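Local structure of DNA polymerase III, beta chain (Streptococcus pneumoniae, 2AWA) at residues B[43-48]-B[133-138]. The protein probably forms a ring-shaped head-to-tail homodimer around DNA that tethers DNA polymerases and other proteins to it and gives them processivity. Residues are numbered along the deposited sequence; the frame is centred on the assembly and turned at random.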
ATOM      1  N   LEU B  43      19.543 -11.605  15.549  1.00 63.39           N
ATOM      2  CA  LEU B  43      19.098 -10.217  15.638  1.00 61.94           C
ATOM      3  C   LEU B  43      17.703  -9.955  15.070  1.00 60.87           C
ATOM      4  O   LEU B  43      17.191  -8.834  15.207  1.00 61.35           O
ATOM      5  CB  LEU B  43      20.134  -9.302  14.999  1.00 62.21           C
ATOM      6  CG  LEU B  43      21.401  -9.147  15.840  1.00 60.90           C
ATOM      7  CD1 LEU B  43      22.388  -8.221  15.151  1.00 60.01           C
ATOM      8  CD2 LEU B  43      21.063  -8.598  17.218  1.00 63.51           C
ATOM      9  N   SER B  44      17.087 -10.984  14.479  1.00 59.26           N
ATOM     10  CA  SER B  44      15.662 -10.958  14.102  1.00 58.85           C
ATOM     11  C   SER B  44      14.702 -11.131  15.303  1.00 59.86           C
ATOM     12  O   SER B  44      13.493 -10.953  15.179  1.00 59.22           O
ATOM     13  CB  SER B  44      15.367 -12.030  13.058  1.00 57.72           C
ATOM     14  OG  SER B  44      15.533 -13.344  13.584  1.00 59.16           O
ATOM     15  N   THR B  45      15.240 -11.475  16.464  1.00 60.73           N
ATOM     16  CA  THR B  45      14.424 -11.674  17.642  1.00 61.34           C
ATOM     17  C   THR B  45      14.303 -10.375  18.398  1.00 60.33           C
ATOM     18  O   THR B  45      15.173  -9.529  18.291  1.00 62.84           O
ATOM     19  CB  THR B  45      15.026 -12.767  18.600  1.00 63.09           C
ATOM     20  OG1 THR B  45      16.265 -12.312  19.177  1.00 59.79           O
ATOM     21  CG2 THR B  45      15.252 -14.062  17.855  1.00 61.23           C
ATOM     22  N   VAL B  46      13.203 -10.215  19.127  1.00 59.69           N
ATOM     23  CA  VAL B  46      13.133  -9.237  20.189  1.00 60.85           C
ATOM     24  C   VAL B  46      13.529  -9.945  21.464  1.00 61.82           C
ATOM     25  O   VAL B  46      13.287 -11.143  21.607  1.00 62.38           O
ATOM     26  CB  VAL B  46      11.748  -8.580  20.346  1.00 61.94           C
ATOM     27  CG1 VAL B  46      10.613  -9.609  20.392  1.00 63.16           C
ATOM     28  CG2 VAL B  46      11.726  -7.668  21.588  1.00 59.69           C
ATOM     29  N   LYS B  47      14.182  -9.200  22.351  1.00 62.62           N
ATOM     30  CA  LYS B  47      14.637  -9.693  23.638  1.00 62.97           C
ATOM     31  C   LYS B  47      13.788  -9.027  24.678  1.00 63.78           C
ATOM     32  O   LYS B  47      13.556  -7.824  24.602  1.00 63.63           O
ATOM     33  CB  LYS B  47      16.108  -9.340  23.859  1.00 64.11           C
ATOM     34  CG  LYS B  47      16.632  -9.532  25.282  1.00 65.04           C
ATOM     35  CD  LYS B  47      18.149  -9.609  25.265  1.00 69.17           C
ATOM     36  CE  LYS B  47      18.794  -9.043  26.517  1.00 68.59           C
ATOM     37  NZ  LYS B  47      18.469  -9.833  27.710  1.00 72.38           N
ATOM     38  N   ILE B  48      13.347  -9.819  25.652  1.00 65.62           N
ATOM     39  CA  ILE B  48      12.385  -9.392  26.660  1.00 65.98           C
ATOM     40  C   ILE B  48      12.936  -9.672  28.044  1.00 67.22           C
ATOM     41  O   ILE B  48      12.891 -10.813  28.516  1.00 69.24           O
ATOM     42  CB  ILE B  48      11.053 -10.141  26.489  1.00 66.11           C
ATOM     43  CG1 ILE B  48      10.467  -9.843  25.118  1.00 64.17           C
ATOM     44  CG2 ILE B  48      10.039  -9.743  27.567  1.00 66.83           C
ATOM     45  CD1 ILE B  48       9.404 -10.802  24.742  1.00 66.95           C
ATOM     46  N   GLU B 133      20.929 -15.551  26.398  1.00 67.22           N
ATOM     47  CA  GLU B 133      22.343 -15.371  26.707  1.00 67.95           C
ATOM     48  C   GLU B 133      23.137 -15.143  25.412  1.00 67.05           C
ATOM     49  O   GLU B 133      24.132 -14.437  25.408  1.00 67.06           O
ATOM     50  CB  GLU B 133      22.864 -16.586  27.483  1.00 67.59           C
ATOM     51  CG  GLU B 133      24.037 -16.310  28.424  1.00 70.54           C
ATOM     52  CD  GLU B 133      24.352 -17.501  29.338  1.00 70.89           C
ATOM     53  OE1 GLU B 133      23.687 -18.557  29.226  1.00 77.90           O
ATOM     54  OE2 GLU B 133      25.269 -17.384  30.177  1.00 80.71           O
ATOM     55  N   GLN B 134      22.672 -15.718  24.309  1.00 66.82           N
ATOM     56  CA  GLN B 134      23.335 -15.552  23.015  1.00 65.58           C
ATOM     57  C   GLN B 134      23.102 -14.182  22.383  1.00 66.68           C
ATOM     58  O   GLN B 134      23.800 -13.825  21.440  1.00 66.70           O
ATOM     59  CB  GLN B 134      22.876 -16.635  22.040  1.00 64.84           C
ATOM     60  CG  GLN B 134      21.439 -16.490  21.569  1.00 60.30           C
ATOM     61  CD  GLN B 134      20.823 -17.824  21.182  1.00 61.19           C
ATOM     62  OE1 GLN B 134      21.337 -18.534  20.320  1.00 67.63           O
ATOM     63  NE2 GLN B 134      19.726 -18.175  21.824  1.00 49.09           N
ATOM     64  N   TYR B 135      22.118 -13.426  22.877  1.00 66.89           N
ATOM     65  CA  TYR B 135      21.827 -12.108  22.331  1.00 65.78           C
ATOM     66  C   TYR B 135      22.957 -11.170  22.700  1.00 65.76           C
ATOM     67  O   TYR B 135      23.375 -11.143  23.843  1.00 67.00           O
ATOM     68  CB  TYR B 135      20.492 -11.551  22.855  1.00 66.57           C
ATOM     69  CG  TYR B 135      19.975 -10.375  22.031  1.00 67.85           C
ATOM     70  CD1 TYR B 135      20.372  -9.068  22.316  1.00 64.67           C
ATOM     71  CD2 TYR B 135      19.126 -10.579  20.938  1.00 68.46           C
ATOM     72  CE1 TYR B 135      19.925  -7.990  21.549  1.00 67.10           C
ATOM     73  CE2 TYR B 135      18.673  -9.497  20.158  1.00 67.94           C
ATOM     74  CZ  TYR B 135      19.080  -8.208  20.474  1.00 65.15           C
ATOM     75  OH  TYR B 135      18.642  -7.140  19.729  1.00 63.74           O
ATOM     76  N   PRO B 136      23.460 -10.396  21.734  1.00 66.77           N
ATOM     77  CA  PRO B 136      24.584  -9.529  22.007  1.00 68.09           C
ATOM     78  C   PRO B 136      24.245  -8.365  22.916  1.00 70.25           C
ATOM     79  O   PRO B 136      23.355  -7.603  22.607  1.00 69.04           O
ATOM     80  CB  PRO B 136      24.939  -8.995  20.621  1.00 68.46           C
ATOM     81  CG  PRO B 136      23.704  -9.060  19.871  1.00 66.07           C
ATOM     82  CD  PRO B 136      23.028 -10.288  20.331  1.00 66.23           C
ATOM     83  N   ARG B 137      24.979  -8.227  24.017  1.00 74.63           N
ATOM     84  CA  ARG B 137      24.875  -7.061  24.894  1.00 77.38           C
ATOM     85  C   ARG B 137      25.203  -5.773  24.135  1.00 80.05           C
ATOM     86  O   ARG B 137      26.058  -5.777  23.255  1.00 80.65           O
ATOM     87  CB  ARG B 137      25.840  -7.208  26.072  1.00 78.24           C
ATOM     88  N   ILE B 138      24.531  -4.675  24.482  1.00 83.00           N
ATOM     89  CA  ILE B 138      24.747  -3.384  23.813  1.00 84.59           C
ATOM     90  C   ILE B 138      25.863  -2.611  24.526  1.00 86.60           C
ATOM     91  O   ILE B 138      25.855  -2.508  25.755  1.00 86.98           O
ATOM     92  CB  ILE B 138      23.453  -2.518  23.800  1.00 84.59           C
ATOM     93  CG1 ILE B 138      22.287  -3.279  23.156  1.00 82.85           C
ATOM     94  CG2 ILE B 138      23.691  -1.209  23.048  1.00 86.34           C
ATOM     95  CD1 ILE B 138      20.928  -2.630  23.380  1.00 82.98           C
TER
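Leu43 meets Tyr135 and Pro136 through a single methyl, CD2. Its side chain crosses that of Tyr135 at about a right angle. Leu43 CD2 lies 3.8 Å from Tyr135 CZ, at the hydroxyl end of the ring, in an oblique approach. The same methyl lies 3.8 Å from Pro136 CG, so one methyl touches both residues. Thr45 follows at the start of strand 45-50. Its OG1 sits at the ring edge, near the ring plane, 3.8 Å from Tyr135 CD2. This is a van der Waals contact; the hydroxyl is hydrogen-bonded to Ile42 O. Two residues on, Lys47 points toward the loop. Its CB lies over the centre of one ring face, 4.3 Å above the plane, and the chain runs on obliquely until Lys47 CD is 3.7 Å from Tyr135 CD1. The methylenes do the packing, while NZ forms a salt bridge with Asp49. The opposite face of the ring carries Pro136 CD, offset toward the rim. Tyr135 CG is anti to its backbone N (chi1 -164°), which directs the ring from the 133-138 loop toward the strand. Its OH is hydrogen-bonded to Ser60 OG on strand 54-60. The contact thus joins the loop between strands 123-128 and 147-150 to strand 45-50, in the eight-stranded antiparallel sheet that the N-terminal domain shares with the central domain. No hydrogen bond links the two segments. Across the contact the segments meet by van der Waals packing around one buried tyrosine, and the polar ends of Thr45, Lys47 and Tyr135 are paired with residues outside both segments.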